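Local structure of mandelate racemase/muconate lactonizing protein (Alicyclobacillus acidocaldarius LAA1, 3QLD) at residues 292-306 with 317-331. The protein belongs to the enolase superfamily, pairing an enolase-like N-terminal domain with a C-terminal TIM-barrel-like domain. Sequence-based numbering, arbitrary orientation. Where two conformers were deposited one is given.
Sequences MAAWVGGMYETGVGR and LMRYATDLGPSDRYF
Val296 O receives two hydrogen bonds from the 317-331 segment. Asp323 N approaches nearly in line with the carbonyl at 3.0 Å, while Thr322 OG1, 2.8 Å from Val296 O, stands above the carbonyl plane. With OG1 anti to the backbone N (chi1 -176°), the Thr322 hydroxyl lies alongside Val296 and also accepts from Leu324 N, closing an ST turn. One water joins the same two segments by accepting from Val296 N and donating to Tyr320 O. Arg319 N makes a weaker, bent bond to Ala294 O.

Apolar groups pack along this path. Ala293 CB meets the Tyr320 ring 3.7 Å from CE2, and Trp295 CB rests against Tyr320 CB. Val296 CG1 touches Leu324 CD1 (3.6 Å), whereas Leu324 CD2 turns to the Glu301 carboxylate, 3.4 Å from OE1.

Charged groups gather round the indole. The Asp323 carboxylate lies 3.4 Å (CG) from Trp295 CZ3, its plane inclined 59° to the indole; its oxygens form salt bridges with Lys169 and Arg167, and Arg167 also makes a cation-pi contact with Trp295.

Farther along, Arg306 NH2 donates to Glu301 O at 2.9 Å on an in-plane lone pair; the placement of the guanidinium against Tyr330 is doubtful, the atoms being modelled too close. Glu301 O also lies at the edge of the Phe331 ring, 3.5 Å from CE2.

Strand 293-296, beside 266-269 in the barrel sheet, is thus joined to the loop following helix 303-313 by few direct backbone bonds; a shared carbonyl, a hydroxyl and a bridging water supply much of the polar link, and salt bridges to Lys169 and Arg167 hold the Asp323 carboxylate beside Trp295.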
loop_
_atom_site.group_PDB
_atom_site.type_symbol
_atom_site.label_atom_id
_atom_site.label_comp_id
_atom_site.label_asym_id
_atom_site.label_seq_id
_atom_site.Cartn_x
_atom_site.Cartn_y
_atom_site.Cartn_z
HETATM N N MSE A 292 -8.857 23.745 -2.420
HETATM C CA MSE A 292 -7.631 23.445 -1.698
HETATM C C MSE A 292 -6.378 24.163 -2.300
HETATM O O MSE A 292 -6.352 24.564 -3.494
HETATM C CB MSE A 292 -7.464 21.931 -1.701
HETATM C CG MSE A 292 -8.646 21.203 -1.137
HETATM SE SE MSE A 292 -8.413 19.245 -1.038
HETATM C CE MSE A 292 -6.874 19.246 0.153
ATOM N N ALA A 293 -5.371 24.382 -1.456
ATOM C CA ALA A 293 -4.094 24.940 -1.882
ATOM C C ALA A 293 -3.128 23.750 -1.840
ATOM O O ALA A 293 -3.326 22.811 -1.062
ATOM C CB ALA A 293 -3.628 25.992 -0.870
ATOM N N ALA A 294 -2.102 23.792 -2.687
ATOM C CA ALA A 294 -1.081 22.732 -2.703
ATOM C C ALA A 294 0.313 23.356 -2.762
ATOM O O ALA A 294 0.471 24.559 -3.104
ATOM C CB ALA A 294 -1.361 21.744 -3.854
ATOM N N TRP A 295 1.324 22.575 -2.362
ATOM C CA TRP A 295 2.714 22.994 -2.401
ATOM C C TRP A 295 3.495 21.711 -2.544
ATOM O O TRP A 295 2.950 20.605 -2.257
ATOM C CB TRP A 295 3.101 23.736 -1.123
ATOM C CG TRP A 295 2.849 23.017 0.148
ATOM C CD1 TRP A 295 1.656 22.904 0.797
ATOM C CD2 TRP A 295 3.800 22.276 0.919
ATOM N NE1 TRP A 295 1.802 22.165 1.958
ATOM C CE2 TRP A 295 3.105 21.738 2.041
ATOM C CE3 TRP A 295 5.169 21.974 0.756
ATOM C CZ2 TRP A 295 3.732 20.945 3.016
ATOM C CZ3 TRP A 295 5.810 21.204 1.742
ATOM C CH2 TRP A 295 5.086 20.673 2.853
ATOM N N VAL A 296 4.752 21.812 -2.949
ATOM C CA VAL A 296 5.577 20.598 -3.136
ATOM C C VAL A 296 6.495 20.293 -1.954
ATOM O O VAL A 296 7.312 21.130 -1.516
ATOM C CB VAL A 296 6.379 20.649 -4.511
ATOM C CG1 VAL A 296 7.447 19.566 -4.603
ATOM C CG2 VAL A 296 5.489 20.626 -5.688
ATOM N N GLY A 297 6.416 19.045 -1.426
ATOM C CA GLY A 297 7.197 18.686 -0.243
ATOM C C GLY A 297 8.445 17.955 -0.686
ATOM O O GLY A 297 8.590 17.667 -1.872
ATOM N N GLY A 298 9.310 17.576 0.257
ATOM C CA GLY A 298 10.574 16.892 -0.068
ATOM C C GLY A 298 10.762 15.498 0.517
ATOM O O GLY A 298 10.090 15.118 1.481
HETATM N N MSE A 299 11.681 14.740 -0.080
HETATM C CA MSE A 299 12.019 13.385 0.355
HETATM C C MSE A 299 13.546 13.217 0.497
HETATM O O MSE A 299 14.056 12.107 0.347
HETATM C CB MSE A 299 11.542 12.386 -0.691
HETATM C CG MSE A 299 10.060 12.469 -1.069
HETATM SE SE MSE A 299 9.053 11.428 0.218
HETATM C CE MSE A 299 9.659 9.612 -0.167
ATOM N N TYR A 300 14.279 14.298 0.756
ATOM C CA TYR A 300 15.762 14.256 0.845
ATOM C C TYR A 300 16.355 13.764 -0.502
ATOM O O TYR A 300 17.391 13.063 -0.592
ATOM C CB TYR A 300 16.223 13.465 2.089
ATOM C CG TYR A 300 16.062 14.260 3.389
ATOM C CD1 TYR A 300 17.182 14.673 4.123
ATOM C CD2 TYR A 300 14.783 14.644 3.864
ATOM C CE1 TYR A 300 17.043 15.418 5.316
ATOM C CE2 TYR A 300 14.628 15.399 5.052
ATOM C CZ TYR A 300 15.769 15.780 5.769
ATOM O OH TYR A 300 15.636 16.482 6.939
ATOM N N GLU A 301 15.684 14.211 -1.559
ATOM C CA GLU A 301 15.933 13.735 -2.935
ATOM C C GLU A 301 17.391 13.981 -3.356
ATOM O O GLU A 301 17.956 14.997 -2.999
ATOM C CB GLU A 301 15.065 14.466 -3.984
ATOM C CG GLU A 301 13.568 14.182 -4.017
ATOM C CD GLU A 301 12.775 14.829 -2.872
ATOM O OE1 GLU A 301 13.336 15.523 -1.989
ATOM O OE2 GLU A 301 11.546 14.591 -2.847
ATOM N N THR A 302 17.980 13.071 -4.136
ATOM C CA THR A 302 19.139 13.498 -4.951
ATOM C C THR A 302 18.761 14.577 -5.968
ATOM O O THR A 302 17.580 15.007 -6.147
ATOM C CB THR A 302 19.784 12.376 -5.778
ATOM O OG1 THR A 302 19.022 12.248 -6.983
ATOM C CG2 THR A 302 19.841 10.979 -4.998
ATOM N N GLY A 303 19.775 15.026 -6.671
ATOM C CA GLY A 303 19.555 16.123 -7.648
ATOM C C GLY A 303 18.508 15.858 -8.674
ATOM O O GLY A 303 17.806 16.776 -9.093
ATOM N N VAL A 304 18.372 14.599 -9.083
ATOM C CA VAL A 304 17.393 14.203 -10.096
ATOM C C VAL A 304 15.950 14.408 -9.643
ATOM O O VAL A 304 15.174 15.104 -10.296
ATOM C CB VAL A 304 17.685 12.736 -10.620
ATOM C CG1 VAL A 304 16.551 12.229 -11.548
ATOM C CG2 VAL A 304 19.048 12.773 -11.411
ATOM N N GLY A 305 15.561 13.717 -8.587
ATOM C CA GLY A 305 14.308 13.993 -7.875
ATOM C C GLY A 305 14.055 15.452 -7.469
ATOM O O GLY A 305 12.927 15.934 -7.555
ATOM N N ARG A 306 15.103 16.166 -7.069
ATOM C CA ARG A 306 14.925 17.561 -6.641
ATOM C C ARG A 306 14.571 18.442 -7.859
ATOM O O ARG A 306 13.673 19.287 -7.791
ATOM C CB ARG A 306 16.186 18.069 -5.962
ATOM C CG ARG A 306 16.114 19.528 -5.480
ATOM C CD ARG A 306 17.276 19.852 -4.552
ATOM N NE ARG A 306 17.486 18.728 -3.669
ATOM C CZ ARG A 306 16.924 18.613 -2.484
ATOM N NH1 ARG A 306 16.158 19.597 -1.998
ATOM N NH2 ARG A 306 17.105 17.497 -1.800
ATOM N N LEU A 317 -1.358 25.798 -9.413
ATOM C CA LEU A 317 -1.948 25.739 -8.049
ATOM C C LEU A 317 -0.948 25.620 -6.902
ATOM O O LEU A 317 -1.324 25.677 -5.700
ATOM C CB LEU A 317 -3.026 24.656 -7.948
ATOM C CG LEU A 317 -3.844 24.548 -6.634
ATOM C CD1 LEU A 317 -5.093 25.488 -6.584
ATOM C CD2 LEU A 317 -4.312 23.132 -6.462
HETATM N N MSE A 318 0.329 25.454 -7.234
HETATM C CA MSE A 318 1.361 25.352 -6.228
HETATM C C MSE A 318 1.613 26.679 -5.584
HETATM O O MSE A 318 2.672 27.270 -5.800
HETATM C CB MSE A 318 2.652 24.807 -6.828
HETATM C CG MSE A 318 2.431 23.498 -7.503
HETATM SE SE MSE A 318 1.961 22.122 -6.131
HETATM C CE MSE A 318 2.726 20.644 -7.191
ATOM N N ARG A 319 0.670 27.111 -4.748
ATOM C CA ARG A 319 0.605 28.492 -4.229
ATOM C C ARG A 319 1.491 28.785 -3.016
ATOM O O ARG A 319 1.811 29.958 -2.725
ATOM C CB ARG A 319 -0.866 28.867 -3.905
ATOM C CG ARG A 319 -1.777 29.252 -5.146
ATOM C CD ARG A 319 -1.266 30.515 -5.886
ATOM N NE ARG A 319 -1.451 31.750 -5.103
ATOM C CZ ARG A 319 -0.683 32.843 -5.182
ATOM N NH1 ARG A 319 0.366 32.880 -6.007
ATOM N NH2 ARG A 319 -0.963 33.902 -4.415
ATOM N N TYR A 320 1.896 27.743 -2.291
ATOM C CA TYR A 320 2.803 27.937 -1.166
ATOM C C TYR A 320 4.212 27.441 -1.546
ATOM O O TYR A 320 4.411 26.782 -2.612
ATOM C CB TYR A 320 2.315 27.224 0.107
ATOM C CG TYR A 320 0.898 27.614 0.572
ATOM C CD1 TYR A 320 0.374 28.903 0.339
ATOM C CD2 TYR A 320 0.093 26.688 1.285
ATOM C CE1 TYR A 320 -0.926 29.266 0.784
ATOM C CE2 TYR A 320 -1.193 27.042 1.737
ATOM C CZ TYR A 320 -1.691 28.331 1.485
ATOM O OH TYR A 320 -2.963 28.664 1.934
ATOM N N ALA A 321 5.137 27.796 -0.666
ATOM C CA ALA A 321 6.559 27.537 -0.759
ATOM C C ALA A 321 6.789 26.041 -0.763
ATOM O O ALA A 321 6.012 25.269 -0.141
ATOM C CB ALA A 321 7.273 28.127 0.466
ATOM N N THR A 322 7.882 25.661 -1.434
ATOM C CA THR A 322 8.391 24.279 -1.442
ATOM C C THR A 322 9.326 23.962 -0.294
ATOM O O THR A 322 9.994 24.856 0.272
ATOM C CB THR A 322 8.969 23.884 -2.849
ATOM O OG1 THR A 322 9.368 22.487 -2.841
ATOM C CG2 THR A 322 10.215 24.798 -3.238
ATOM N N ASP A 323 9.316 22.697 0.163
ATOM C CA ASP A 323 10.326 22.242 1.082
ATOM C C ASP A 323 11.664 21.886 0.354
ATOM O O ASP A 323 12.589 21.469 1.004
ATOM C CB ASP A 323 9.849 20.984 1.853
ATOM C CG ASP A 323 8.934 21.306 3.064
ATOM O OD1 ASP A 323 8.675 22.499 3.378
ATOM O OD2 ASP A 323 8.481 20.328 3.716
ATOM N N LEU A 324 11.705 21.936 -0.974
ATOM C CA LEU A 324 12.865 21.449 -1.745
ATOM C C LEU A 324 13.849 22.598 -1.765
ATOM O O LEU A 324 13.577 23.581 -2.411
ATOM C CB LEU A 324 12.462 21.126 -3.188
ATOM C CG LEU A 324 11.518 19.903 -3.354
ATOM C CD1 LEU A 324 11.026 19.810 -4.773
ATOM C CD2 LEU A 324 12.277 18.610 -2.991
ATOM N N GLY A 325 14.933 22.473 -1.002
ATOM C CA GLY A 325 15.915 23.514 -0.822
ATOM C C GLY A 325 17.199 23.197 -1.562
ATOM O O GLY A 325 17.275 22.230 -2.310
ATOM N N PRO A 326 18.217 24.017 -1.369
ATOM C CA PRO A 326 19.466 23.783 -2.135
ATOM C C PRO A 326 20.150 22.460 -1.797
ATOM O O PRO A 326 20.109 22.019 -0.619
ATOM C CB PRO A 326 20.356 24.958 -1.706
ATOM C CG PRO A 326 19.384 26.032 -1.261
ATOM C CD PRO A 326 18.317 25.204 -0.504
ATOM N N SER A 327 20.789 21.847 -2.819
ATOM C CA SER A 327 21.540 20.576 -2.713
ATOM C C SER A 327 22.418 20.533 -1.494
ATOM O O SER A 327 22.557 19.517 -0.827
ATOM C CB SER A 327 22.553 20.448 -3.880
ATOM O OG SER A 327 21.928 20.319 -5.119
ATOM N N ASP A 328 23.084 21.654 -1.260
ATOM C CA ASP A 328 24.163 21.671 -0.318
ATOM C C ASP A 328 23.700 21.613 1.143
ATOM O O ASP A 328 24.518 21.371 2.020
ATOM C CB ASP A 328 25.103 22.854 -0.587
ATOM C CG ASP A 328 24.456 24.219 -0.316
ATOM O OD1 ASP A 328 23.310 24.296 0.188
ATOM O OD2 ASP A 328 25.120 25.248 -0.625
ATOM N N ARG A 329 22.399 21.802 1.406
ATOM C CA ARG A 329 21.904 21.702 2.789
ATOM C C ARG A 329 21.994 20.236 3.237
ATOM O O ARG A 329 22.023 19.914 4.442
ATOM C CB ARG A 329 20.462 22.235 2.931
ATOM C CG ARG A 329 20.344 23.788 2.753
ATOM C CD ARG A 329 19.293 24.450 3.701
ATOM N NE ARG A 329 19.331 23.913 5.074
ATOM C CZ ARG A 329 19.448 24.633 6.199
ATOM N NH1 ARG A 329 19.534 25.963 6.157
ATOM N NH2 ARG A 329 19.490 24.001 7.384
ATOM N N TYR A 330 22.094 19.360 2.245
ATOM C CA TYR A 330 21.928 17.933 2.473
ATOM C C TYR A 330 23.204 17.107 2.123
ATOM O O TYR A 330 23.567 16.202 2.889
ATOM C CB TYR A 330 20.669 17.403 1.748
ATOM C CG TYR A 330 19.331 18.211 1.735
ATOM C CD1 TYR A 330 18.541 18.436 2.904
ATOM C CD2 TYR A 330 18.805 18.661 0.516
ATOM C CE1 TYR A 330 17.247 19.159 2.825
ATOM C CE2 TYR A 330 17.562 19.351 0.431
ATOM C CZ TYR A 330 16.770 19.591 1.562
ATOM O OH TYR A 330 15.540 20.267 1.338
ATOM N N PHE A 331 23.881 17.438 1.009
ATOM C CA PHE A 331 25.025 16.636 0.504
ATOM C C PHE A 331 26.309 17.404 0.162
ATOM O O PHE A 331 26.252 18.333 -0.627
ATOM C CB PHE A 331 24.613 15.965 -0.793
ATOM C CG PHE A 331 23.374 15.133 -0.689
ATOM C CD1 PHE A 331 23.412 13.901 -0.056
ATOM C CD2 PHE A 331 22.177 15.544 -1.308
ATOM C CE1 PHE A 331 22.270 13.096 0.028
ATOM C CE2 PHE A 331 21.022 14.745 -1.244
ATOM C CZ PHE A 331 21.077 13.506 -0.548
HETATM O O HOH W 1 5.454 24.534 -3.644
#